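Local atomic coordinates of cytosine-specific methyltransferase (Escherichia coli O157:H7 EDL933, PDB entry 3G7U), a protein that probably transfers a methyl group from S-adenosyl-L-methionine to carbon 5 of cytosine in DNA. Residues A[147-151]-A[163-168]; A[238-243]-A[332-336]. Numbering follows the deposited sequence.

Contact 1 of 2, residues A[147-151]-A[163-168]; sequences DPIKV and TRYFFI
Residues 147-151 and 163-168 run antiparallel as the two arms of a beta hairpin. Over 149-151 and 163-168 the backbone is extended, and the segment axes approach to 4.7 Å at 156°. The register pairs Ile149 with Phe166, Lys150 with Tyr165 and Val151 with Arg164, the middle pair being the non-hydrogen-bonded one.

Four backbone hydrogen bonds fix that register: Ile149 N to Phe166 O (3.0 Å), Phe166 N to Ile149 O (2.8 Å), Val151 N to Arg164 O (3.0 Å) and Arg164 N to Val151 O (3.1 Å). Where the direct ladder stops, a water carries it on, donating to Asp147 O (2.9 Å) and Phe166 O (3.0 Å) and accepting from Ile168 N (2.9 Å).

Apolar packing differs on the two faces. Ile149, Val151 and Phe166 share one: Val151 CG2 meets the Phe166 ring edge at CE2 (3.6 Å), and Ile149 CD1 reaches Ile168 CD1 (3.8 Å). Helix 353-367 lies against this side through Val355 and Ile359. Arg164 starts on the same face, but its guanidinium leads off to a salt bridge with Glu118. On the other face Lys150, t at all four chi angles, crosses the Tyr165 ring, making a CH-pi contact with Lys150 CG 4.2 Å from the ring centroid; Pro148 CG touches Phe167 CE1 at 3.7 Å.

Strand 163-171 also bonds to strand 114-119, leaving 143-152 outermost. A hairpin at the sheet edge whose strand 163-171 is the only reversed one, inserted between 114-119 and 143-152 in the order 3-2-1-4-5-7-6, is the hallmark of the class I SAM-dependent methyltransferase fold.

Contact 2 of 2, residues A[238-243]-A[332-336]; sequences VGDTES and DWFRF
One carboxylate oxygen, Asp240 OD2, does two jobs here: it caps a helix and takes a salt bridge from a distant loop. Asp240 is the N-cap of helix 241-248, with chi1 t, and its OD2 accepts from Ser243 N (3.0 Å) and from Ser243 OG (2.8 Å). Arg335 NH1 comes to Asp240 OD2 at 2.9 Å, a salt bridge.

Arg335 extends from the irregular segment 332-336 with chi1 to chi3 all t, so its guanidinium arrives beside the first turn of the helix. Arg335 NH1 also makes a salt bridge to Glu242 OE1 at 3.1 Å, both acids lying at the edge of the guanidinium near its plane. A water bridges Glu242 OE1 (2.8 Å) and Arg335 NH2 (2.9 Å). The network runs further, Arg335 NE pairing with Glu213 and Glu242 OE2 with Lys246.

This is helix N-capping coupled to a salt-bridge network: it fastens the start of helix 241-248 to the loop between helices 321-328 and 340-348, beside Ile42 of helix 34-43.

Nearer the backbone, Ser243 and Trp333 have their CA atoms 5.4 Å apart, and Ser243 CB packs on Trp333 O at 3.3 Å. Trp333 O accepts from a second water (2.7 Å), which in turn accepts from Asp240 N (2.8 Å). The Trp333 indole, chi1 p and chi2 -98°, lies by the incoming chain, with Trp333 CH2 4.0 Å from Val238 CG1 and CZ3 4.2 Å from Gly239 CA; its NE1 bonds Gly232 O. Gly239, at phi 116° and psi 139°, adopts a conformation that calls for glycine, since a CB would jam against the carbonyl of Val238.

In the fold
From the N terminus the chain first lays down the parallel strands of the large sheet, up to 114-119, and then reaches contact 1. That contact closes a short loop, with 11 residues between its segments, and completes the sheet at the 143-152 edge. Contact 2 opens only afterwards and closes a much longer excursion of 88 residues between 238-243 and 332-336, so the two follow in series and neither nest nor cross. Their centres are 29 Å apart, on opposite sides of the chain's centre, and they do not touch. Contact 1 joins neighbouring strands; contact 2 ties helix 241-248 to the loop leading into helix 340-348.

Contact 1 of 2, residues A[147-151]-A[163-168]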
loop_
_atom_site.group_PDB
_atom_site.type_symbol
_atom_site.label_atom_id
_atom_site.label_comp_id
_atom_site.label_asym_id
_atom_site.label_seq_id
_atom_site.Cartn_x
_atom_site.Cartn_y
_atom_site.Cartn_z
ATOM N N ASP A 147 -6.045 7.209 -19.732
ATOM C CA ASP A 147 -7.353 7.257 -19.083
ATOM C C ASP A 147 -7.250 6.538 -17.715
ATOM O O ASP A 147 -6.378 5.708 -17.525
ATOM C CB ASP A 147 -8.428 6.635 -19.979
ATOM C CG ASP A 147 -9.036 7.638 -20.972
ATOM O OD1 ASP A 147 -9.140 8.869 -20.693
ATOM O OD2 ASP A 147 -9.451 7.162 -22.035
ATOM N N PRO A 148 -8.118 6.895 -16.761
ATOM C CA PRO A 148 -8.057 6.279 -15.429
ATOM C C PRO A 148 -8.164 4.766 -15.461
ATOM O O PRO A 148 -8.975 4.201 -16.206
ATOM C CB PRO A 148 -9.274 6.833 -14.741
ATOM C CG PRO A 148 -9.542 8.117 -15.426
ATOM C CD PRO A 148 -9.193 7.900 -16.842
ATOM N N ILE A 149 -7.311 4.129 -14.671
ATOM C CA ILE A 149 -7.272 2.686 -14.502
ATOM C C ILE A 149 -7.986 2.455 -13.158
ATOM O O ILE A 149 -7.599 3.014 -12.150
ATOM C CB ILE A 149 -5.790 2.208 -14.523
ATOM C CG1 ILE A 149 -5.182 2.395 -15.924
ATOM C CG2 ILE A 149 -5.650 0.766 -14.132
ATOM C CD1 ILE A 149 -3.760 1.952 -16.029
ATOM N N LYS A 150 -9.098 1.731 -13.154
ATOM C CA LYS A 150 -9.803 1.433 -11.903
ATOM C C LYS A 150 -9.609 -0.053 -11.699
ATOM O O LYS A 150 -9.939 -0.867 -12.577
ATOM C CB LYS A 150 -11.289 1.802 -11.983
ATOM C CG LYS A 150 -11.997 1.756 -10.619
ATOM C CD LYS A 150 -13.487 2.126 -10.724
ATOM C CE LYS A 150 -14.081 2.305 -9.324
ATOM N NZ LYS A 150 -15.559 2.701 -9.243
ATOM N N VAL A 151 -8.981 -0.438 -10.598
ATOM C CA VAL A 151 -8.678 -1.862 -10.420
ATOM C C VAL A 151 -9.304 -2.399 -9.152
ATOM O O VAL A 151 -9.509 -1.652 -8.221
ATOM C CB VAL A 151 -7.163 -2.181 -10.399
ATOM C CG1 VAL A 151 -6.503 -1.849 -11.733
ATOM C CG2 VAL A 151 -6.474 -1.459 -9.267
ATOM N N THR A 163 -11.096 -1.275 -4.185
ATOM C CA THR A 163 -10.855 -0.691 -5.496
ATOM C C THR A 163 -10.000 0.572 -5.360
ATOM O O THR A 163 -10.016 1.238 -4.330
ATOM C CB THR A 163 -12.150 -0.387 -6.275
ATOM O OG1 THR A 163 -12.947 0.521 -5.524
ATOM C CG2 THR A 163 -12.961 -1.655 -6.513
ATOM N N ARG A 164 -9.262 0.893 -6.425
ATOM C CA ARG A 164 -8.281 1.982 -6.419
ATOM C C ARG A 164 -8.250 2.568 -7.820
ATOM O O ARG A 164 -8.334 1.805 -8.758
ATOM C CB ARG A 164 -6.891 1.384 -6.161
ATOM C CG ARG A 164 -5.925 2.274 -5.408
ATOM C CD ARG A 164 -6.114 2.124 -3.906
ATOM N NE ARG A 164 -5.510 3.223 -3.164
ATOM C CZ ARG A 164 -5.501 3.310 -1.839
ATOM N NH1 ARG A 164 -4.926 4.342 -1.242
ATOM N NH2 ARG A 164 -6.060 2.365 -1.101
ATOM N N TYR A 165 -8.084 3.889 -7.956
ATOM C CA TYR A 165 -7.845 4.474 -9.277
ATOM C C TYR A 165 -6.350 4.713 -9.427
ATOM O O TYR A 165 -5.696 5.138 -8.470
ATOM C CB TYR A 165 -8.510 5.823 -9.384
ATOM C CG TYR A 165 -10.008 5.805 -9.615
ATOM C CD1 TYR A 165 -10.545 5.568 -10.884
ATOM C CD2 TYR A 165 -10.878 6.091 -8.570
ATOM C CE1 TYR A 165 -11.943 5.587 -11.094
ATOM C CE2 TYR A 165 -12.279 6.111 -8.768
ATOM C CZ TYR A 165 -12.788 5.858 -10.027
ATOM O OH TYR A 165 -14.147 5.910 -10.220
ATOM N N PHE A 166 -5.805 4.440 -10.608
ATOM C CA PHE A 166 -4.441 4.844 -10.925
ATOM C C PHE A 166 -4.451 5.792 -12.103
ATOM O O PHE A 166 -5.117 5.533 -13.104
ATOM C CB PHE A 166 -3.616 3.634 -11.256
ATOM C CG PHE A 166 -3.317 2.769 -10.073
ATOM C CD1 PHE A 166 -2.162 2.969 -9.328
ATOM C CD2 PHE A 166 -4.194 1.757 -9.680
ATOM C CE1 PHE A 166 -1.861 2.145 -8.197
ATOM C CE2 PHE A 166 -3.898 0.944 -8.547
ATOM C CZ PHE A 166 -2.730 1.144 -7.825
ATOM N N PHE A 167 -3.709 6.894 -11.970
ATOM C CA PHE A 167 -3.604 7.911 -13.004
ATOM C C PHE A 167 -2.154 7.946 -13.436
ATOM O O PHE A 167 -1.312 8.246 -12.607
ATOM C CB PHE A 167 -4.010 9.272 -12.469
ATOM C CG PHE A 167 -5.445 9.328 -12.000
ATOM C CD1 PHE A 167 -6.476 9.543 -12.898
ATOM C CD2 PHE A 167 -5.760 9.145 -10.655
ATOM C CE1 PHE A 167 -7.822 9.577 -12.465
ATOM C CE2 PHE A 167 -7.093 9.179 -10.208
ATOM C CZ PHE A 167 -8.116 9.394 -11.108
ATOM N N ILE A 168 -1.877 7.603 -14.709
ATOM C CA ILE A 168 -0.488 7.416 -15.183
ATOM C C ILE A 168 -0.221 8.396 -16.338
ATOM O O ILE A 168 -1.098 8.631 -17.172
ATOM C CB ILE A 168 -0.220 5.958 -15.615
ATOM C CG1 ILE A 168 -0.296 5.022 -14.414
ATOM C CG2 ILE A 168 1.167 5.803 -16.295
ATOM C CD1 ILE A 168 -0.506 3.568 -14.787
HETATM O O HOH W 1 -4.118 6.186 -15.835
#

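Contact 2 of 2, residues A[238-243]-A[332-336]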
loop_
_atom_site.group_PDB
_atom_site.type_symbol
_atom_site.label_atom_id
_atom_site.label_comp_id
_atom_site.label_asym_id
_atom_site.label_seq_id
_atom_site.Cartn_x
_atom_site.Cartn_y
_atom_site.Cartn_z
ATOM N N VAL A 238 16.204 -3.311 0.650
ATOM C CA VAL A 238 14.912 -3.090 1.310
ATOM C C VAL A 238 14.796 -4.067 2.470
ATOM O O VAL A 238 15.320 -5.175 2.395
ATOM C CB VAL A 238 13.783 -3.266 0.263
ATOM C CG1 VAL A 238 12.390 -3.401 0.897
ATOM C CG2 VAL A 238 13.863 -2.096 -0.768
ATOM N N GLY A 239 14.131 -3.675 3.555
ATOM C CA GLY A 239 13.813 -4.649 4.612
ATOM C C GLY A 239 14.476 -4.372 5.950
ATOM O O GLY A 239 15.640 -3.990 6.014
ATOM N N ASP A 240 13.730 -4.566 7.028
ATOM C CA ASP A 240 14.259 -4.474 8.374
ATOM C C ASP A 240 15.085 -5.742 8.647
ATOM O O ASP A 240 14.602 -6.858 8.497
ATOM C CB ASP A 240 13.097 -4.339 9.362
ATOM C CG ASP A 240 13.542 -4.369 10.817
ATOM O OD1 ASP A 240 14.280 -3.453 11.240
ATOM O OD2 ASP A 240 13.110 -5.286 11.539
ATOM N N THR A 241 16.339 -5.548 9.021
ATOM C CA THR A 241 17.289 -6.648 9.270
ATOM C C THR A 241 16.791 -7.686 10.279
ATOM O O THR A 241 16.841 -8.898 10.014
ATOM C CB THR A 241 18.670 -6.063 9.704
ATOM O OG1 THR A 241 19.180 -5.312 8.614
ATOM C CG2 THR A 241 19.662 -7.153 10.032
ATOM N N GLU A 242 16.261 -7.226 11.408
ATOM C CA GLU A 242 15.711 -8.142 12.414
ATOM C C GLU A 242 14.496 -8.924 11.911
ATOM O O GLU A 242 14.399 -10.145 12.158
ATOM C CB GLU A 242 15.387 -7.399 13.723
ATOM C CG GLU A 242 14.760 -8.292 14.784
ATOM C CD GLU A 242 14.301 -7.548 16.042
ATOM O OE1 GLU A 242 14.349 -6.299 16.063
ATOM O OE2 GLU A 242 13.908 -8.224 17.025
ATOM N N SER A 243 13.576 -8.253 11.195
ATOM C CA SER A 243 12.444 -8.978 10.611
ATOM C C SER A 243 12.854 -10.074 9.642
ATOM O O SER A 243 12.278 -11.170 9.650
ATOM C CB SER A 243 11.469 -8.018 9.932
ATOM O OG SER A 243 11.081 -7.071 10.898
ATOM N N ASP A 332 5.110 -10.939 5.061
ATOM C CA ASP A 332 5.333 -11.146 6.494
ATOM C C ASP A 332 6.549 -10.473 7.073
ATOM O O ASP A 332 6.579 -10.242 8.273
ATOM C CB ASP A 332 5.434 -12.643 6.825
ATOM C CG ASP A 332 4.101 -13.299 6.956
ATOM O OD1 ASP A 332 3.062 -12.610 6.927
ATOM O OD2 ASP A 332 4.079 -14.544 7.133
ATOM N N TRP A 333 7.540 -10.155 6.233
ATOM C CA TRP A 333 8.766 -9.480 6.694
ATOM C C TRP A 333 8.645 -7.948 6.809
ATOM O O TRP A 333 9.538 -7.300 7.321
ATOM C CB TRP A 333 9.980 -9.881 5.816
ATOM C CG TRP A 333 9.787 -9.708 4.322
ATOM C CD1 TRP A 333 9.440 -10.672 3.434
ATOM C CD2 TRP A 333 9.950 -8.484 3.542
ATOM N NE1 TRP A 333 9.401 -10.157 2.150
ATOM C CE2 TRP A 333 9.712 -8.822 2.186
ATOM C CE3 TRP A 333 10.303 -7.160 3.863
ATOM C CZ2 TRP A 333 9.773 -7.879 1.145
ATOM C CZ3 TRP A 333 10.373 -6.219 2.840
ATOM C CH2 TRP A 333 10.106 -6.578 1.492
ATOM N N PHE A 334 7.511 -7.401 6.364
ATOM C CA PHE A 334 7.262 -5.962 6.468
ATOM C C PHE A 334 6.891 -5.666 7.922
ATOM O O PHE A 334 6.055 -6.340 8.513
ATOM C CB PHE A 334 6.153 -5.552 5.489
ATOM C CG PHE A 334 6.129 -4.084 5.192
ATOM C CD1 PHE A 334 6.811 -3.582 4.066
ATOM C CD2 PHE A 334 5.479 -3.206 6.044
ATOM C CE1 PHE A 334 6.831 -2.205 3.792
ATOM C CE2 PHE A 334 5.476 -1.808 5.764
ATOM C CZ PHE A 334 6.160 -1.339 4.638
ATOM N N ARG A 335 7.510 -4.643 8.508
ATOM C CA ARG A 335 7.348 -4.391 9.930
ATOM C C ARG A 335 6.518 -3.144 10.145
ATOM O O ARG A 335 6.823 -2.100 9.574
ATOM C CB ARG A 335 8.713 -4.189 10.566
ATOM C CG ARG A 335 8.667 -4.170 12.096
ATOM C CD ARG A 335 10.100 -4.125 12.650
ATOM N NE ARG A 335 10.087 -4.093 14.108
ATOM C CZ ARG A 335 11.103 -4.474 14.880
ATOM N NH1 ARG A 335 12.212 -4.958 14.318
ATOM N NH2 ARG A 335 10.996 -4.414 16.217
ATOM N N PHE A 336 5.473 -3.242 10.957
ATOM C CA PHE A 336 4.593 -2.077 11.197
ATOM C C PHE A 336 4.829 -1.520 12.582
ATOM O O PHE A 336 5.582 -2.096 13.368
ATOM C CB PHE A 336 3.115 -2.479 11.062
ATOM C CG PHE A 336 2.761 -2.890 9.681
ATOM C CD1 PHE A 336 2.406 -1.937 8.748
ATOM C CD2 PHE A 336 2.886 -4.227 9.275
ATOM C CE1 PHE A 336 2.146 -2.299 7.422
ATOM C CE2 PHE A 336 2.624 -4.610 7.941
ATOM C CZ PHE A 336 2.237 -3.644 7.023
HETATM O O HOH W 2 10.997 -5.090 6.681
HETATM O O HOH W 3 13.087 -5.059 18.183
#